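Local coordinates for protein probable endonuclease 4 (Thermotoga maritima, PDB 4HNO) that probably cleaves phosphodiester bonds at apurinic or apyrimidinic sites in DNA, as a metal-dependent endonuclease of base excision repair, at residues A[199-202]-A[203-207]; A[37-41]-A[42-46]. All blocks are in the same frame, centred on the assembly; numbering follows the deposited sequence.

Contact 1 (A[199-202]-A[203-207])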
loop_
_atom_site.group_PDB
_atom_site.type_symbol
_atom_site.label_atom_id
_atom_site.label_comp_id
_atom_site.label_asym_id
_atom_site.label_seq_id
_atom_site.Cartn_x
_atom_site.Cartn_y
_atom_site.Cartn_z
ATOM N N GLU A 199 -1.157 19.514 -5.570
ATOM C CA GLU A 199 -0.755 20.426 -4.518
ATOM C C GLU A 199 -1.671 20.273 -3.307
ATOM O O GLU A 199 -1.207 20.232 -2.171
ATOM C CB GLU A 199 -0.753 21.862 -5.037
ATOM C CG GLU A 199 0.365 22.126 -6.032
ATOM C CD GLU A 199 0.218 23.423 -6.803
ATOM O OE1 GLU A 199 -0.876 24.034 -6.792
ATOM O OE2 GLU A 199 1.217 23.826 -7.437
ATOM N N ALA A 200 -2.977 20.177 -3.553
ATOM C CA ALA A 200 -3.939 20.015 -2.465
ATOM C C ALA A 200 -3.726 18.707 -1.721
ATOM O O ALA A 200 -3.806 18.663 -0.494
ATOM C CB ALA A 200 -5.372 20.112 -2.983
ATOM N N LEU A 201 -3.448 17.644 -2.467
ATOM C CA LEU A 201 -3.176 16.340 -1.862
ATOM C C LEU A 201 -1.946 16.433 -0.957
ATOM O O LEU A 201 -1.958 15.964 0.187
ATOM C CB LEU A 201 -2.980 15.307 -2.966
ATOM C CG LEU A 201 -2.510 13.929 -2.502
ATOM C CD1 LEU A 201 -3.510 13.291 -1.567
ATOM C CD2 LEU A 201 -2.230 13.066 -3.694
ATOM N N LEU A 202 -0.870 17.010 -1.474
ATOM C CA LEU A 202 0.353 17.130 -0.693
ATOM C C LEU A 202 0.155 18.000 0.538
ATOM O O LEU A 202 0.653 17.681 1.615
ATOM C CB LEU A 202 1.499 17.665 -1.563
ATOM C CG LEU A 202 1.999 16.692 -2.629
ATOM C CD1 LEU A 202 2.916 17.395 -3.611
ATOM C CD2 LEU A 202 2.711 15.516 -1.994
ATOM N N ASN A 203 -0.580 19.097 0.388
ATOM C CA ASN A 203 -0.875 19.936 1.536
ATOM C C ASN A 203 -1.664 19.168 2.591
ATOM O O ASN A 203 -1.435 19.317 3.788
ATOM C CB ASN A 203 -1.633 21.180 1.096
ATOM C CG ASN A 203 -0.763 22.136 0.325
ATOM O OD1 ASN A 203 0.464 22.113 0.434
ATOM N ND2 ASN A 203 -1.387 22.984 -0.467
ATOM N N GLU A 204 -2.609 18.362 2.138
ATOM C CA GLU A 204 -3.415 17.567 3.040
ATOM C C GLU A 204 -2.556 16.519 3.795
ATOM O O GLU A 204 -2.665 16.361 5.011
ATOM C CB GLU A 204 -4.544 16.945 2.221
ATOM C CG GLU A 204 -5.586 16.241 3.023
ATOM C CD GLU A 204 -6.812 15.847 2.186
ATOM O OE1 GLU A 204 -7.294 16.583 1.299
ATOM O OE2 GLU A 204 -7.282 14.754 2.452
ATOM N N ILE A 205 -1.681 15.823 3.076
ATOM C CA ILE A 205 -0.762 14.880 3.701
ATOM C C ILE A 205 0.129 15.586 4.710
ATOM O O ILE A 205 0.316 15.101 5.823
ATOM C CB ILE A 205 0.034 14.116 2.624
ATOM C CG1 ILE A 205 -0.917 13.201 1.837
ATOM C CG2 ILE A 205 1.153 13.300 3.258
ATOM C CD1 ILE A 205 -0.315 12.571 0.620
ATOM N N GLU A 206 0.683 16.730 4.346
ATOM C CA GLU A 206 1.556 17.442 5.249
ATOM C C GLU A 206 0.822 17.858 6.522
ATOM O O GLU A 206 1.379 17.767 7.621
ATOM C CB GLU A 206 2.163 18.652 4.538
ATOM C CG GLU A 206 2.956 19.546 5.458
ATOM C CD GLU A 206 4.224 18.951 6.024
ATOM O OE1 GLU A 206 4.645 17.826 5.668
ATOM O OE2 GLU A 206 4.813 19.662 6.858
ATOM N N SER A 207 -0.412 18.337 6.375
ATOM C CA SER A 207 -1.186 18.773 7.523
ATOM C C SER A 207 -1.623 17.631 8.438
ATOM O O SER A 207 -1.571 17.728 9.661
ATOM C CB SER A 207 -2.430 19.525 7.051
ATOM O OG SER A 207 -3.259 19.819 8.159
HETATM O O HOH W 1 1.236 21.473 -1.861
#
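Leu201 and Ile205 meet one helical turn apart, with their side chains crossing at a slant. Methyl touches methyl: CD1 of Leu201 lies 3.9 Å from CD1 of Ile205. With CG anti to the backbone N (chi1 172°), Leu201 holds CD1 where the Ile205 methyl can meet it. Ile205 sends CG1 back along the helix, and this carbon sits 3.4 Å from Leu201 O. That same carbonyl accepts the Ile205 N-H at 2.9 Å. Both side chains also pack on Leu160, on helix 160-169. Leu202 points to another neighbour, helix 253-256, where it touches Glu254 and Ile255. Helix 195-208 is one of those packed outside the TIM-barrel strands, and its buried side faces neighbouring helices and loops. Its i to i+4 bonds run regularly through the segment, including Glu206 N to Leu202 O. The exposed side is largely polar. Asn203 folds its amide back over the preceding turn, with CG anti to its own carbonyl carbon (chi1 -71°). Glu199 O takes the Asn203 N-H in a fairly straight bond (163°). A water also donates to Glu199 O, at 2.8 Å, and weakly to Asn203 OD1. The carbonyl therefore has both a backbone and a water donor. The Glu204 chain is extended beyond CG, and its OE2 is hydrogen-bonded to Tyr190 OH. Glu206 bends at chi2, and its OE1 accepts the backbone N-H of Leu211.

Contact 2 (A[37-41]-A[42-46]); sequences HNARS and WSAKL
Ala44 places its methyl over one face of the His37 imidazole. The contact lies in the loop that follows strand 31-34 and precedes helix 49-61 in the TIM barrel. It is a turn-back of the chain: Ala39 and Ala44 come within 5.5 Å of each other, measured CA to CA. The tight part is the small group formed by His37, Ala39 and Ala44, together with the Ser43 carbonyl. CB of Ala44 sits 4.0 Å from the centroid of the His37 ring and 28° off the ring normal, a CH-pi contact. It is shifted toward the CG and CD2 side, with CG of His37 3.7 Å away. The ring reaches this place because CG lies between the backbone N and the carbonyl carbon (chi1 55°). Two bonds then hold the imidazole. ND1 accepts the N-H of Ala39, which lies 17° out of the ring plane. NE2 is hydrogen-bonded to Glu97 OE1 on helix 84-104. The histidine thus ties the loop to that helix while its face receives the alanine. Ala39 adds its own methyl, 4.1 Å from CB of Ala44. The same Ala39 CB sits close against the Ser43 carbonyl, 3.1 Å from Ser43 O. A second tie runs from the backbone, since Ala44 O is hydrogen-bonded to Lys96 NZ on the same helix.

The other end of the turn is looser. Ser41 and Ser43 are exposed. CB of Trp42 stays against the Ser41 backbone, while the indole rests on Lys89 and Ser90 of helix 84-104. Ser41 OG approaches the indole obliquely, 3.6 Å from CD1 of Trp42.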
loop_
_atom_site.group_PDB
_atom_site.type_symbol
_atom_site.label_atom_id
_atom_site.label_comp_id
_atom_site.label_asym_id
_atom_site.label_seq_id
_atom_site.Cartn_x
_atom_site.Cartn_y
_atom_site.Cartn_z
ATOM N N HIS A 37 1.746 -14.285 2.931
ATOM C CA HIS A 37 1.300 -15.661 2.977
ATOM C C HIS A 37 0.252 -15.812 1.888
ATOM O O HIS A 37 -0.179 -14.828 1.283
ATOM C CB HIS A 37 0.681 -15.977 4.354
ATOM C CG HIS A 37 -0.419 -15.041 4.737
ATOM N ND1 HIS A 37 -1.672 -15.071 4.169
ATOM C CD2 HIS A 37 -0.425 -14.016 5.616
ATOM C CE1 HIS A 37 -2.394 -14.090 4.683
ATOM N NE2 HIS A 37 -1.661 -13.429 5.557
ATOM N N ASN A 38 -0.181 -17.049 1.685
ATOM C CA ASN A 38 -1.296 -17.338 0.797
ATOM C C ASN A 38 -2.425 -18.032 1.554
ATOM O O ASN A 38 -3.119 -18.894 1.007
ATOM C CB ASN A 38 -0.821 -18.218 -0.353
ATOM C CG ASN A 38 -0.655 -19.667 0.058
ATOM O OD1 ASN A 38 0.035 -19.973 1.034
ATOM N ND2 ASN A 38 -1.316 -20.566 -0.666
ATOM N N ALA A 39 -2.605 -17.676 2.814
ATOM C CA ALA A 39 -3.645 -18.309 3.620
ATOM C C ALA A 39 -5.054 -17.997 3.102
ATOM O O ALA A 39 -5.338 -16.891 2.669
ATOM C CB ALA A 39 -3.504 -17.885 5.075
ATOM N N ARG A 40 -5.949 -18.969 3.182
ATOM C CA ARG A 40 -7.328 -18.739 2.786
ATOM C C ARG A 40 -8.227 -18.614 3.979
ATOM O O ARG A 40 -9.444 -18.520 3.827
ATOM C CB ARG A 40 -7.810 -19.863 1.902
ATOM C CG ARG A 40 -7.354 -19.665 0.501
ATOM C CD ARG A 40 -7.140 -20.983 -0.148
ATOM N NE ARG A 40 -8.394 -21.650 -0.468
ATOM C CZ ARG A 40 -8.459 -22.783 -1.156
ATOM N NH1 ARG A 40 -7.341 -23.374 -1.559
ATOM N NH2 ARG A 40 -9.635 -23.324 -1.459
ATOM N N SER A 41 -7.652 -18.656 5.164
ATOM C CA SER A 41 -8.455 -18.499 6.370
ATOM C C SER A 41 -7.597 -17.778 7.413
ATOM O O SER A 41 -6.714 -16.982 7.070
ATOM C CB SER A 41 -9.043 -19.852 6.854
ATOM O OG SER A 41 -9.937 -19.732 7.975
ATOM N N TRP A 42 -7.896 -18.040 8.670
ATOM C CA TRP A 42 -7.453 -17.181 9.731
ATOM C C TRP A 42 -6.094 -17.545 10.325
ATOM O O TRP A 42 -5.642 -16.864 11.234
ATOM C CB TRP A 42 -8.524 -17.169 10.802
ATOM C CG TRP A 42 -9.783 -16.501 10.367
ATOM C CD1 TRP A 42 -11.005 -17.075 10.192
ATOM C CD2 TRP A 42 -9.936 -15.118 10.066
ATOM N NE1 TRP A 42 -11.907 -16.130 9.822
ATOM C CE2 TRP A 42 -11.279 -14.916 9.742
ATOM C CE3 TRP A 42 -9.066 -14.021 10.069
ATOM C CZ2 TRP A 42 -11.781 -13.664 9.398
ATOM C CZ3 TRP A 42 -9.564 -12.789 9.734
ATOM C CH2 TRP A 42 -10.914 -12.614 9.412
ATOM N N SER A 43 -5.434 -18.559 9.791
ATOM C CA SER A 43 -4.099 -18.925 10.240
ATOM C C SER A 43 -3.129 -18.857 9.071
ATOM O O SER A 43 -3.495 -19.126 7.927
ATOM C CB SER A 43 -4.087 -20.308 10.870
ATOM O OG SER A 43 -4.485 -21.282 9.937
ATOM N N ALA A 44 -1.904 -18.460 9.358
ATOM C CA ALA A 44 -0.871 -18.395 8.344
ATOM C C ALA A 44 0.435 -18.927 8.928
ATOM O O ALA A 44 0.811 -18.622 10.059
ATOM C CB ALA A 44 -0.653 -16.966 7.856
ATOM N N LYS A 45 1.148 -19.683 8.121
ATOM C CA LYS A 45 2.479 -20.135 8.485
ATOM C C LYS A 45 3.496 -19.011 8.372
ATOM O O LYS A 45 3.358 -18.052 7.597
ATOM C CB LYS A 45 2.923 -21.274 7.578
ATOM C CG LYS A 45 2.128 -22.547 7.772
ATOM C CD LYS A 45 2.672 -23.680 6.917
ATOM C CE LYS A 45 1.575 -24.671 6.567
ATOM N NZ LYS A 45 2.105 -25.927 5.976
ATOM N N LEU A 46 4.548 -19.162 9.157
ATOM C CA LEU A 46 5.748 -18.375 8.974
ATOM C C LEU A 46 6.572 -18.936 7.819
ATOM O O LEU A 46 6.566 -20.140 7.580
ATOM C CB LEU A 46 6.657 -18.445 10.199
ATOM C CG LEU A 46 6.109 -17.821 11.463
ATOM C CD1 LEU A 46 7.073 -18.126 12.593
ATOM C CD2 LEU A 46 5.979 -16.333 11.314
#

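Overall arrangement
Contact 1 and contact 2 lie on opposite sides of the chain's centre. Their centres are 37 Å apart, and their nearest atoms about 26 Å apart, so they do not touch. Contact 2 comes first along the chain. Both belong to the same TIM barrel, one in an outer helix and the other in a loop. The side chains of Leu201 and His37 are each about 13 Å from a bound zinc ion. Leu201 is also about 13 Å from a bound manganese ion. Leu201 is about 10 Å from the metal ligand Asp181 and 11 Å from His184, side chain to side chain. His37 is about 9 Å from His72, measured likewise. Neither contact supplies a metal ligand.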